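Side-chain contacts in oligoribonuclease (Colwellia psychrerythraea, PDB 6A4D), which hydrolyses very short RNA oligonucleotides, probably as a dimeric exonuclease of the RNase H-like superfamily: residues Leu40-Gln45 against Glu169-Leu174; Ser138-Leu143 against Glu179-Leu184; Glu153-Thr158 against Leu174-Glu179. The protein carries 1 engineered substitution. One frame throughout, in Å; residues are numbered along the deposited sequence.

How the contacts relate
All three contacts use helix 163-180, each at a different level. Contact 1 sets its middle against the turn that leads into strand 42-50, an outermost strand of the sheet within this chain. Contact 3 takes the next turn and a half, starting from Leu174, against the loop after helix 137-147. Contact 2 joins the C-terminal end to helix 137-147. Centres lie 9 Å (2 and 3), 11 Å (1 and 3) and 15 Å (1 and 2) apart. Along the chain contact 1 crosses both others, while contact 3 falls between 138-143 and the end of 179-184. Each reaches the bound nucleotide analogue and the second subunit, so the helix connects sheet, pocket and dimer interface.

Contact 1: Leu40-Gln45 against Glu169-Leu174; sequences LNILAQ and ESIAEL. With 9RC (5'-O-[(S)-hydroxy(4-nitrophenoxy)phosphoryl]thymidine), chain C.
Leu40 and Leu174 form the tight end of this contact. Their side chains cross at about a right angle. Both methyls of Leu40 meet one branch of Leu174: CD1 and CD2 of Leu40 each lie 3.9 Å from Leu174 CD2. With chi1 at -179° and chi2 at 62°, Leu174 turns its CD2 branch to Leu40. Trp13 of strand 11-18 packs on both leucines, and Trp147 of the second subunit also touches both. Ile171, one turn earlier in the helix, faces the turn at Leu40. Its CG2 branch is 4.0 Å from Leu40 O, a carbonyl that accepts a hydrogen bond from Lys175 NZ. The other end is looser. Ile42 is exposed, and its CG1 approaches Ile171 CD1 at 4.3 Å with little surface buried. Ile34 of strand 28-36 lies near both of these isoleucines. Another face of the helix serves the ligand pocket: Glu173 OE1 is 3.1 Å from nitro oxygen OBC of 9RC and accepts a hydrogen bond from Asn110 ND2. The helix packs against a five-stranded mixed sheet of order 3-2-1-4-5, whose second strand runs antiparallel to both neighbours, as expected of the RNase H-like fold of exonucleases.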
loop_
_atom_site.group_PDB
_atom_site.type_symbol
_atom_site.label_atom_id
_atom_site.label_comp_id
_atom_site.label_asym_id
_atom_site.label_seq_id
_atom_site.Cartn_x
_atom_site.Cartn_y
_atom_site.Cartn_z
ATOM N N LEU A 40 -12.040 -7.594 14.383
ATOM C CA LEU A 40 -11.669 -8.712 13.490
ATOM C C LEU A 40 -12.585 -9.923 13.490
ATOM O O LEU A 40 -12.229 -10.981 12.987
ATOM C CB LEU A 40 -10.219 -9.142 13.701
ATOM C CG LEU A 40 -9.169 -8.045 13.652
ATOM C CD1 LEU A 40 -7.796 -8.709 13.800
ATOM C CD2 LEU A 40 -9.275 -7.204 12.394
ATOM N N ASN A 41 -13.781 -9.769 14.007
ATOM C CA ASN A 41 -14.791 -10.839 13.932
ATOM C C ASN A 41 -15.405 -10.810 12.566
ATOM O O ASN A 41 -15.890 -9.763 12.141
ATOM C CB ASN A 41 -15.928 -10.598 14.942
ATOM C CG ASN A 41 -15.434 -10.617 16.351
ATOM O OD1 ASN A 41 -14.738 -11.529 16.720
ATOM N ND2 ASN A 41 -15.716 -9.563 17.110
ATOM N N ILE A 42 -15.434 -11.952 11.912
ATOM C CA ILE A 42 -15.943 -12.041 10.553
ATOM C C ILE A 42 -17.449 -11.808 10.549
ATOM O O ILE A 42 -18.125 -12.550 11.179
ATOM C CB ILE A 42 -15.541 -13.405 9.943
ATOM C CG1 ILE A 42 -14.037 -13.388 9.700
ATOM C CG2 ILE A 42 -16.246 -13.655 8.615
ATOM C CD1 ILE A 42 -13.423 -14.714 9.327
ATOM N N LEU A 43 -17.942 -10.736 9.938
ATOM C CA LEU A 43 -19.378 -10.456 9.853
ATOM C C LEU A 43 -20.107 -11.075 8.630
ATOM O O LEU A 43 -21.312 -11.306 8.700
ATOM C CB LEU A 43 -19.669 -8.977 9.790
ATOM C CG LEU A 43 -19.006 -8.055 10.769
ATOM C CD1 LEU A 43 -19.419 -6.623 10.470
ATOM C CD2 LEU A 43 -19.309 -8.438 12.214
ATOM N N ALA A 44 -19.399 -11.277 7.520
ATOM C CA ALA A 44 -20.020 -11.674 6.248
ATOM C C ALA A 44 -18.959 -11.984 5.211
ATOM O O ALA A 44 -17.957 -11.266 5.098
ATOM C CB ALA A 44 -20.955 -10.595 5.727
ATOM N N GLN A 45 -19.178 -13.071 4.484
ATOM C CA GLN A 45 -18.264 -13.588 3.458
ATOM C C GLN A 45 -18.908 -13.270 2.135
ATOM O O GLN A 45 -20.094 -13.441 1.975
ATOM C CB GLN A 45 -18.121 -15.088 3.629
ATOM C CG GLN A 45 -16.736 -15.544 4.038
ATOM C CD GLN A 45 -16.721 -16.834 4.817
ATOM O OE1 GLN A 45 -17.065 -16.835 5.999
ATOM N NE2 GLN A 45 -16.265 -17.934 4.181
ATOM N N GLU A 169 -6.616 -16.275 6.114
ATOM C CA GLU A 169 -5.220 -16.233 6.519
ATOM C C GLU A 169 -4.608 -14.860 6.969
ATOM O O GLU A 169 -3.824 -14.805 7.888
ATOM C CB GLU A 169 -4.352 -16.832 5.403
ATOM C CG GLU A 169 -3.869 -18.244 5.684
ATOM C CD GLU A 169 -2.939 -18.755 4.603
ATOM O OE1 GLU A 169 -3.276 -19.821 4.038
ATOM O OE2 GLU A 169 -1.893 -18.083 4.325
ATOM N N SER A 170 -4.907 -13.797 6.247
ATOM C CA SER A 170 -4.446 -12.454 6.572
ATOM C C SER A 170 -5.078 -11.994 7.878
ATOM O O SER A 170 -4.392 -11.431 8.720
ATOM C CB SER A 170 -4.834 -11.435 5.466
ATOM O OG SER A 170 -4.547 -11.946 4.172
ATOM N N ILE A 171 -6.375 -12.222 8.002
ATOM C CA ILE A 171 -7.174 -11.848 9.196
ATOM C C ILE A 171 -6.574 -12.530 10.382
ATOM O O ILE A 171 -6.296 -11.891 11.427
ATOM C CB ILE A 171 -8.639 -12.272 9.016
ATOM C CG1 ILE A 171 -9.268 -11.436 7.877
ATOM C CG2 ILE A 171 -9.501 -12.080 10.291
ATOM C CD1 ILE A 171 -10.708 -11.757 7.597
ATOM N N ALA A 172 -6.305 -13.820 10.193
ATOM C CA ALA A 172 -5.753 -14.594 11.280
ATOM C C ALA A 172 -4.388 -14.078 11.631
ATOM O O ALA A 172 -4.070 -14.012 12.799
ATOM C CB ALA A 172 -5.732 -16.084 10.944
ATOM N N GLU A 173 -3.582 -13.704 10.643
ATOM C CA GLU A 173 -2.256 -13.175 10.930
ATOM C C GLU A 173 -2.329 -11.898 11.803
ATOM O O GLU A 173 -1.566 -11.732 12.716
ATOM C CB GLU A 173 -1.459 -12.897 9.654
ATOM C CG GLU A 173 -0.023 -12.400 9.893
ATOM C CD GLU A 173 0.696 -12.020 8.582
ATOM O OE1 GLU A 173 0.137 -12.284 7.488
ATOM O OE2 GLU A 173 1.812 -11.428 8.648
ATOM N N LEU A 174 -3.264 -11.027 11.498
ATOM C CA LEU A 174 -3.447 -9.771 12.186
ATOM C C LEU A 174 -3.969 -9.980 13.609
ATOM O O LEU A 174 -3.591 -9.243 14.508
ATOM C CB LEU A 174 -4.349 -8.820 11.391
ATOM C CG LEU A 174 -4.606 -7.444 12.017
ATOM C CD1 LEU A 174 -3.344 -6.615 12.189
ATOM C CD2 LEU A 174 -5.643 -6.666 11.230
HETATM O OAJ 9RC C . 3.579 -7.916 -5.571
HETATM C CAE 9RC C . 4.450 -8.786 -5.502
HETATM N NAI 9RC C . 5.664 -8.581 -6.139
HETATM C CAL 9RC C . 6.671 -9.552 -6.068
HETATM O OAS 9RC C . 7.734 -9.322 -6.656
HETATM C CAT 9RC C . 6.460 -10.730 -5.336
HETATM C CAU 9RC C . 7.450 -11.722 -5.227
HETATM C CAF 9RC C . 5.234 -10.912 -4.722
HETATM N NAB 9RC C . 4.236 -9.917 -4.818
HETATM C CAA 9RC C . 2.920 -10.079 -4.195
HETATM O OAC 9RC C . 2.993 -9.972 -2.798
HETATM C CAD 9RC C . 2.406 -11.475 -4.439
HETATM C CAH 9RC C . 1.293 -11.527 -3.472
HETATM O OAK 9RC C . 0.145 -11.071 -4.139
HETATM C CAG 9RC C . 1.731 -10.540 -2.402
HETATM C CAR 9RC C . 2.014 -11.310 -1.155
HETATM O OAQ 9RC C . 2.591 -10.381 -0.250
HETATM P PAP 9RC C . 3.053 -10.892 1.170
HETATM O OAO 9RC C . 3.406 -9.542 1.962
HETATM O OAN 9RC C . 4.335 -11.601 0.954
HETATM O OAM 9RC C . 1.793 -11.730 1.565
HETATM C CAV 9RC C . 1.311 -12.551 2.578
HETATM C CAW 9RC C . -0.026 -13.082 2.465
HETATM C CAY 9RC C . -0.598 -13.893 3.511
HETATM C CBA 9RC C . 0.167 -14.210 4.677
HETATM N NBB 9RC C . -0.237 -14.967 5.766
HETATM O OBD 9RC C . 0.717 -16.098 6.450
HETATM O OBC 9RC C . -1.432 -14.657 6.376
HETATM C CAZ 9RC C . 1.460 -13.678 4.728
HETATM C CAX 9RC C . 2.048 -12.864 3.732
#

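Contact 2: Ser138-Leu143 against Glu179-Leu184; sequences STIKEL and ELFFKL. With 9RC (5'-O-[(S)-hydroxy(4-nitrophenoxy)phosphoryl]thymidine), chain C.
Ser138 OG is gripped by several groups at the start of helix 137-147. It donates a short hydrogen bond of 2.5 Å to phosphoryl oxygen OAO of 9RC. It also pairs with Asn110 ND2 and, weakly, with Ser111 N. These partners would help fix the rotation of the hydroxyl. One turn on, Lys141 bends at chi3 and chi4, which brings its ammonium group beside the nitrophenyl ring of 9RC and into a salt bridge with Glu173 OE2. The other side of the helix is apolar and meets the C-terminal tail. At Ile140 a chi1 of -58° leaves the CG2 branch facing the tail. That methyl reaches the edge of the Phe181 ring, 3.9 Å from Phe181 CD2 and close to the ring plane. The same Ile140 CG2 is 3.9 Å from Phe182 CE2, so one methyl fills the corner between two rings. In this RNase H-like exonuclease the helix follows strand 134-136, an outermost strand of the sheet within this chain, and the tail follows helix 163-180. The Phe181 ring reaches across to the helix backbone. Phe181 CZ comes within 3.8 Å of Leu143 C, while Phe181 CE2 is 4.1 Å from Leu143 CB. Beyond them, Phe182 stacks on Phe182 of the second subunit, and Leu143 packs on Ile140 of that subunit.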
loop_
_atom_site.group_PDB
_atom_site.type_symbol
_atom_site.label_atom_id
_atom_site.label_comp_id
_atom_site.label_asym_id
_atom_site.label_seq_id
_atom_site.Cartn_x
_atom_site.Cartn_y
_atom_site.Cartn_z
ATOM N N SER A 138 1.153 -6.945 5.978
ATOM C CA SER A 138 2.568 -7.148 5.711
ATOM C C SER A 138 3.420 -5.992 6.175
ATOM O O SER A 138 4.577 -6.199 6.403
ATOM C CB SER A 138 2.829 -7.378 4.225
ATOM O OG SER A 138 2.075 -8.458 3.794
ATOM N N THR A 139 2.856 -4.815 6.353
ATOM C CA THR A 139 3.559 -3.749 7.072
ATOM C C THR A 139 3.873 -4.209 8.457
ATOM O O THR A 139 4.972 -3.990 8.951
ATOM C CB THR A 139 2.693 -2.472 7.147
ATOM O OG1 THR A 139 2.749 -1.821 5.871
ATOM C CG2 THR A 139 3.083 -1.507 8.300
ATOM N N ILE A 140 2.920 -4.879 9.084
ATOM C CA ILE A 140 3.070 -5.270 10.502
ATOM C C ILE A 140 4.015 -6.439 10.517
ATOM O O ILE A 140 4.835 -6.521 11.385
ATOM C CB ILE A 140 1.733 -5.654 11.188
ATOM C CG1 ILE A 140 0.777 -4.459 11.085
ATOM C CG2 ILE A 140 1.949 -5.944 12.701
ATOM C CD1 ILE A 140 -0.624 -4.931 11.063
ATOM N N LYS A 141 3.912 -7.292 9.508
ATOM C CA LYS A 141 4.942 -8.323 9.335
ATOM C C LYS A 141 6.377 -7.816 9.235
ATOM O O LYS A 141 7.284 -8.350 9.887
ATOM C CB LYS A 141 4.618 -9.194 8.140
ATOM C CG LYS A 141 5.319 -10.540 8.212
ATOM C CD LYS A 141 5.609 -11.056 6.814
ATOM C CE LYS A 141 4.349 -11.195 5.967
ATOM N NZ LYS A 141 3.460 -12.264 6.473
ATOM N N GLU A 142 6.583 -6.753 8.471
ATOM C CA GLU A 142 7.905 -6.168 8.405
ATOM C C GLU A 142 8.345 -5.529 9.731
ATOM O O GLU A 142 9.525 -5.615 10.041
ATOM C CB GLU A 142 8.011 -5.199 7.273
ATOM C CG GLU A 142 7.913 -5.865 5.865
ATOM C CD GLU A 142 9.153 -6.733 5.553
ATOM O OE1 GLU A 142 10.266 -6.262 5.844
ATOM O OE2 GLU A 142 9.006 -7.894 5.070
ATOM N N LEU A 143 7.441 -4.905 10.504
ATOM C CA LEU A 143 7.788 -4.445 11.826
ATOM C C LEU A 143 8.113 -5.600 12.746
ATOM O O LEU A 143 9.055 -5.516 13.535
ATOM C CB LEU A 143 6.765 -3.484 12.422
ATOM C CG LEU A 143 6.585 -2.212 11.551
ATOM C CD1 LEU A 143 5.373 -1.403 11.905
ATOM C CD2 LEU A 143 7.795 -1.290 11.539
ATOM N N GLU A 179 -2.834 -9.823 19.475
ATOM C CA GLU A 179 -2.570 -10.480 20.752
ATOM C C GLU A 179 -1.121 -10.389 21.224
ATOM O O GLU A 179 -0.922 -10.090 22.399
ATOM C CB GLU A 179 -3.019 -11.939 20.691
ATOM C CG GLU A 179 -2.928 -12.694 22.010
ATOM C CD GLU A 179 -3.080 -14.203 21.828
ATOM O OE1 GLU A 179 -3.563 -14.672 20.758
ATOM O OE2 GLU A 179 -2.723 -14.932 22.768
ATOM N N LEU A 180 -0.128 -10.593 20.342
ATOM C CA LEU A 180 1.265 -10.665 20.765
ATOM C C LEU A 180 2.121 -9.438 20.560
ATOM O O LEU A 180 3.202 -9.348 21.127
ATOM C CB LEU A 180 1.962 -11.870 20.094
ATOM C CG LEU A 180 1.309 -13.233 20.341
ATOM C CD1 LEU A 180 1.955 -14.282 19.472
ATOM C CD2 LEU A 180 1.424 -13.620 21.827
ATOM N N PHE A 181 1.677 -8.481 19.767
ATOM C CA PHE A 181 2.597 -7.421 19.327
ATOM C C PHE A 181 2.084 -6.056 19.548
ATOM O O PHE A 181 2.855 -5.154 19.615
ATOM C CB PHE A 181 2.913 -7.662 17.842
ATOM C CG PHE A 181 4.054 -6.848 17.260
ATOM C CD1 PHE A 181 5.191 -6.485 17.994
ATOM C CD2 PHE A 181 4.032 -6.568 15.884
ATOM C CE1 PHE A 181 6.212 -5.781 17.377
ATOM C CE2 PHE A 181 5.063 -5.906 15.265
ATOM C CZ PHE A 181 6.156 -5.507 16.001
ATOM N N PHE A 182 0.791 -5.895 19.763
ATOM C CA PHE A 182 0.224 -4.631 20.069
ATOM C C PHE A 182 -0.122 -4.581 21.524
ATOM O O PHE A 182 -0.526 -5.580 22.094
ATOM C CB PHE A 182 -1.055 -4.473 19.237
ATOM C CG PHE A 182 -0.796 -4.104 17.820
ATOM C CD1 PHE A 182 -0.474 -2.793 17.487
ATOM C CD2 PHE A 182 -0.805 -5.042 16.838
ATOM C CE1 PHE A 182 -0.235 -2.422 16.173
ATOM C CE2 PHE A 182 -0.522 -4.688 15.507
ATOM C CZ PHE A 182 -0.252 -3.381 15.191
ATOM N N LYS A 183 -0.066 -3.390 22.104
ATOM C CA LYS A 183 -0.280 -3.223 23.541
ATOM C C LYS A 183 -1.785 -3.234 23.805
ATOM O O LYS A 183 -2.277 -4.128 24.497
ATOM C CB LYS A 183 0.357 -1.926 24.048
ATOM C CG LYS A 183 1.004 -2.069 25.384
ATOM C CD LYS A 183 1.498 -0.737 25.928
ATOM C CE LYS A 183 2.710 -0.187 25.225
ATOM N NZ LYS A 183 3.807 -1.170 25.164
ATOM N N LEU A 184 -2.517 -2.286 23.232
ATOM C CA LEU A 184 -3.990 -2.251 23.367
ATOM C C LEU A 184 -4.617 -3.191 24.417
ATOM O O LEU A 184 -4.343 -3.109 25.619
ATOM C CB LEU A 184 -4.655 -2.532 22.004
ATOM C CG LEU A 184 -4.840 -3.986 21.524
ATOM C CD1 LEU A 184 -6.192 -4.591 21.858
ATOM C CD2 LEU A 184 -4.703 -4.002 20.027
HETATM O OAJ 9RC C . 3.579 -7.916 -5.571
HETATM C CAE 9RC C . 4.450 -8.786 -5.502
HETATM N NAI 9RC C . 5.664 -8.581 -6.139
HETATM C CAL 9RC C . 6.671 -9.552 -6.068
HETATM O OAS 9RC C . 7.734 -9.322 -6.656
HETATM C CAT 9RC C . 6.460 -10.730 -5.336
HETATM C CAU 9RC C . 7.450 -11.722 -5.227
HETATM C CAF 9RC C . 5.234 -10.912 -4.722
HETATM N NAB 9RC C . 4.236 -9.917 -4.818
HETATM C CAA 9RC C . 2.920 -10.079 -4.195
HETATM O OAC 9RC C . 2.993 -9.972 -2.798
HETATM C CAD 9RC C . 2.406 -11.475 -4.439
HETATM C CAH 9RC C . 1.293 -11.527 -3.472
HETATM O OAK 9RC C . 0.145 -11.071 -4.139
HETATM C CAG 9RC C . 1.731 -10.540 -2.402
HETATM C CAR 9RC C . 2.014 -11.310 -1.155
HETATM O OAQ 9RC C . 2.591 -10.381 -0.250
HETATM P PAP 9RC C . 3.053 -10.892 1.170
HETATM O OAO 9RC C . 3.406 -9.542 1.962
HETATM O OAN 9RC C . 4.335 -11.601 0.954
HETATM O OAM 9RC C . 1.793 -11.730 1.565
HETATM C CAV 9RC C . 1.311 -12.551 2.578
HETATM C CAW 9RC C . -0.026 -13.082 2.465
HETATM C CAY 9RC C . -0.598 -13.893 3.511
HETATM C CBA 9RC C . 0.167 -14.210 4.677
HETATM N NBB 9RC C . -0.237 -14.967 5.766
HETATM O OBD 9RC C . 0.717 -16.098 6.450
HETATM O OBC 9RC C . -1.432 -14.657 6.376
HETATM C CAZ 9RC C . 1.460 -13.678 4.728
HETATM C CAX 9RC C . 2.048 -12.864 3.732
#

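Contact 3: Glu153-Thr158 against Leu174-Glu179; sequences ESVVKT and LKVYRE. With 9RC (5'-O-[(S)-hydroxy(4-nitrophenoxy)phosphoryl]thymidine), chain C.
The loop between helix 137-147 and helix 163-180 forms one wall of the nucleotide-analogue pocket, and here it rests on the second of these helices. Val155 faces both ways. Its chi1 of 174° sends the CG1 methyl to the ligand, 4.0 Å from nitro oxygen OBD of 9RC. The CG2 methyl is thereby left for the helix, where it is 3.9 Å from Val176 CG1. The same Val155 CG2 approaches the hydroxyl end of the Tyr177 ring obliquely, 4.0 Å from Tyr177 CE1. The phenol oxygen has its polar partner elsewhere: Tyr177 OH is hydrogen-bonded to Glu173 OE2. Val155 also packs on Glu173. Val176 splits its two branches over the loop. Its CG1 also meets Ser154 CB at 3.9 Å, and Val176 CG2 lies 3.8 Å from Ser154 O. Ser154, Val155 and Val176 are partly exposed, whereas Tyr177 is buried. Further along, Val156 O is 3.5 Å from 9RC OBD, but Lys157 and Thr158 are poorly ordered. Tyr177 continues inward to Val137, Ile140 and Lys141, so its ring is wedged between the loop and helix 137-147, which directly follows strand 134-136, the strand that ends the sheet within this chain.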
loop_
_atom_site.group_PDB
_atom_site.type_symbol
_atom_site.label_atom_id
_atom_site.label_comp_id
_atom_site.label_asym_id
_atom_site.label_seq_id
_atom_site.Cartn_x
_atom_site.Cartn_y
_atom_site.Cartn_z
ATOM N N GLU A 153 6.415 -16.972 14.787
ATOM C CA GLU A 153 6.199 -18.408 14.999
ATOM C C GLU A 153 4.763 -18.732 15.185
ATOM O O GLU A 153 4.331 -19.848 14.892
ATOM C CB GLU A 153 6.870 -18.923 16.277
ATOM C CG GLU A 153 8.358 -19.016 16.242
ATOM C CD GLU A 153 8.894 -19.884 17.380
ATOM O OE1 GLU A 153 8.512 -21.077 17.516
ATOM O OE2 GLU A 153 9.738 -19.367 18.134
ATOM N N SER A 154 4.039 -17.789 15.762
ATOM C CA SER A 154 2.619 -17.946 15.981
ATOM C C SER A 154 1.780 -17.673 14.782
ATOM O O SER A 154 0.627 -18.088 14.765
ATOM C CB SER A 154 2.161 -17.088 17.158
ATOM O OG SER A 154 2.906 -17.501 18.260
ATOM N N VAL A 155 2.315 -16.976 13.792
ATOM C CA VAL A 155 1.591 -16.776 12.490
ATOM C C VAL A 155 1.594 -18.072 11.739
ATOM O O VAL A 155 2.633 -18.698 11.636
ATOM C CB VAL A 155 2.296 -15.706 11.647
ATOM C CG1 VAL A 155 1.704 -15.540 10.254
ATOM C CG2 VAL A 155 2.269 -14.395 12.389
ATOM N N VAL A 156 0.422 -18.458 11.224
ATOM C CA VAL A 156 0.180 -19.668 10.445
ATOM C C VAL A 156 0.150 -19.373 8.946
ATOM O O VAL A 156 -0.703 -18.616 8.449
ATOM C CB VAL A 156 -1.195 -20.299 10.816
ATOM C CG1 VAL A 156 -1.462 -21.595 10.027
ATOM C CG2 VAL A 156 -1.263 -20.572 12.321
ATOM N N LYS A 157 1.021 -20.049 8.212
ATOM C CA LYS A 157 1.193 -19.786 6.788
ATOM C C LYS A 157 0.257 -20.590 5.871
ATOM O O LYS A 157 -0.620 -20.002 5.279
ATOM C CB LYS A 157 2.655 -19.966 6.385
ATOM C CG LYS A 157 3.383 -18.650 6.179
ATOM C CD LYS A 157 4.855 -18.887 5.880
ATOM C CE LYS A 157 5.101 -19.319 4.445
ATOM N NZ LYS A 157 5.230 -18.136 3.549
ATOM N N THR A 158 0.447 -21.895 5.718
ATOM C CA THR A 158 -0.506 -22.760 4.947
ATOM C C THR A 158 -0.731 -22.422 3.420
ATOM O O THR A 158 -0.044 -21.567 2.844
ATOM C CB THR A 158 -1.862 -22.905 5.703
ATOM O OG1 THR A 158 -2.597 -21.673 5.678
ATOM C CG2 THR A 158 -1.649 -23.340 7.157
ATOM N N LEU A 174 -3.264 -11.027 11.498
ATOM C CA LEU A 174 -3.447 -9.771 12.186
ATOM C C LEU A 174 -3.969 -9.980 13.609
ATOM O O LEU A 174 -3.591 -9.243 14.508
ATOM C CB LEU A 174 -4.349 -8.820 11.391
ATOM C CG LEU A 174 -4.606 -7.444 12.017
ATOM C CD1 LEU A 174 -3.344 -6.615 12.189
ATOM C CD2 LEU A 174 -5.643 -6.666 11.230
ATOM N N LYS A 175 -4.755 -11.026 13.792
ATOM C CA LYS A 175 -5.284 -11.435 15.111
ATOM C C LYS A 175 -4.139 -11.864 16.008
ATOM O O LYS A 175 -4.025 -11.493 17.157
ATOM C CB LYS A 175 -6.266 -12.577 14.942
ATOM C CG LYS A 175 -7.682 -12.205 14.673
ATOM C CD LYS A 175 -8.605 -13.372 15.095
ATOM C CE LYS A 175 -10.114 -13.043 15.006
ATOM N NZ LYS A 175 -10.869 -13.508 13.775
ATOM N N VAL A 176 -3.232 -12.603 15.423
ATOM C CA VAL A 176 -2.028 -12.943 16.104
ATOM C C VAL A 176 -1.281 -11.703 16.536
ATOM O O VAL A 176 -0.884 -11.602 17.731
ATOM C CB VAL A 176 -1.170 -13.939 15.262
ATOM C CG1 VAL A 176 0.272 -14.035 15.736
ATOM C CG2 VAL A 176 -1.843 -15.283 15.260
ATOM N N TYR A 177 -1.034 -10.776 15.611
ATOM C CA TYR A 177 -0.316 -9.521 16.021
ATOM C C TYR A 177 -1.076 -8.743 17.074
ATOM O O TYR A 177 -0.512 -8.219 18.002
ATOM C CB TYR A 177 -0.038 -8.577 14.825
ATOM C CG TYR A 177 0.804 -9.184 13.738
ATOM C CD1 TYR A 177 1.921 -9.959 14.035
ATOM C CD2 TYR A 177 0.483 -8.984 12.398
ATOM C CE1 TYR A 177 2.700 -10.516 13.041
ATOM C CE2 TYR A 177 1.246 -9.542 11.385
ATOM C CZ TYR A 177 2.326 -10.341 11.705
ATOM O OH TYR A 177 3.060 -10.899 10.726
ATOM N N ARG A 178 -2.375 -8.644 16.898
ATOM C CA ARG A 178 -3.195 -8.002 17.901
ATOM C C ARG A 178 -2.908 -8.508 19.333
ATOM O O ARG A 178 -2.760 -7.717 20.264
ATOM C CB ARG A 178 -4.670 -8.220 17.571
ATOM C CG ARG A 178 -5.533 -7.366 18.460
ATOM C CD ARG A 178 -6.995 -7.549 18.169
ATOM N NE ARG A 178 -7.658 -6.357 18.649
ATOM C CZ ARG A 178 -8.945 -6.270 18.916
ATOM N NH1 ARG A 178 -9.423 -5.118 19.366
ATOM N NH2 ARG A 178 -9.746 -7.317 18.699
ATOM N N GLU A 179 -2.834 -9.823 19.475
ATOM C CA GLU A 179 -2.570 -10.480 20.752
ATOM C C GLU A 179 -1.121 -10.389 21.224
ATOM O O GLU A 179 -0.922 -10.090 22.399
ATOM C CB GLU A 179 -3.019 -11.939 20.691
ATOM C CG GLU A 179 -2.928 -12.694 22.010
ATOM C CD GLU A 179 -3.080 -14.203 21.828
ATOM O OE1 GLU A 179 -3.563 -14.672 20.758
ATOM O OE2 GLU A 179 -2.723 -14.932 22.768
HETATM O OAJ 9RC C . 3.579 -7.916 -5.571
HETATM C CAE 9RC C . 4.450 -8.786 -5.502
HETATM N NAI 9RC C . 5.664 -8.581 -6.139
HETATM C CAL 9RC C . 6.671 -9.552 -6.068
HETATM O OAS 9RC C . 7.734 -9.322 -6.656
HETATM C CAT 9RC C . 6.460 -10.730 -5.336
HETATM C CAU 9RC C . 7.450 -11.722 -5.227
HETATM C CAF 9RC C . 5.234 -10.912 -4.722
HETATM N NAB 9RC C . 4.236 -9.917 -4.818
HETATM C CAA 9RC C . 2.920 -10.079 -4.195
HETATM O OAC 9RC C . 2.993 -9.972 -2.798
HETATM C CAD 9RC C . 2.406 -11.475 -4.439
HETATM C CAH 9RC C . 1.293 -11.527 -3.472
HETATM O OAK 9RC C . 0.145 -11.071 -4.139
HETATM C CAG 9RC C . 1.731 -10.540 -2.402
HETATM C CAR 9RC C . 2.014 -11.310 -1.155
HETATM O OAQ 9RC C . 2.591 -10.381 -0.250
HETATM P PAP 9RC C . 3.053 -10.892 1.170
HETATM O OAO 9RC C . 3.406 -9.542 1.962
HETATM O OAN 9RC C . 4.335 -11.601 0.954
HETATM O OAM 9RC C . 1.793 -11.730 1.565
HETATM C CAV 9RC C . 1.311 -12.551 2.578
HETATM C CAW 9RC C . -0.026 -13.082 2.465
HETATM C CAY 9RC C . -0.598 -13.893 3.511
HETATM C CBA 9RC C . 0.167 -14.210 4.677
HETATM N NBB 9RC C . -0.237 -14.967 5.766
HETATM O OBD 9RC C . 0.717 -16.098 6.450
HETATM O OBC 9RC C . -1.432 -14.657 6.376
HETATM C CAZ 9RC C . 1.460 -13.678 4.728
HETATM C CAX 9RC C . 2.048 -12.864 3.732
#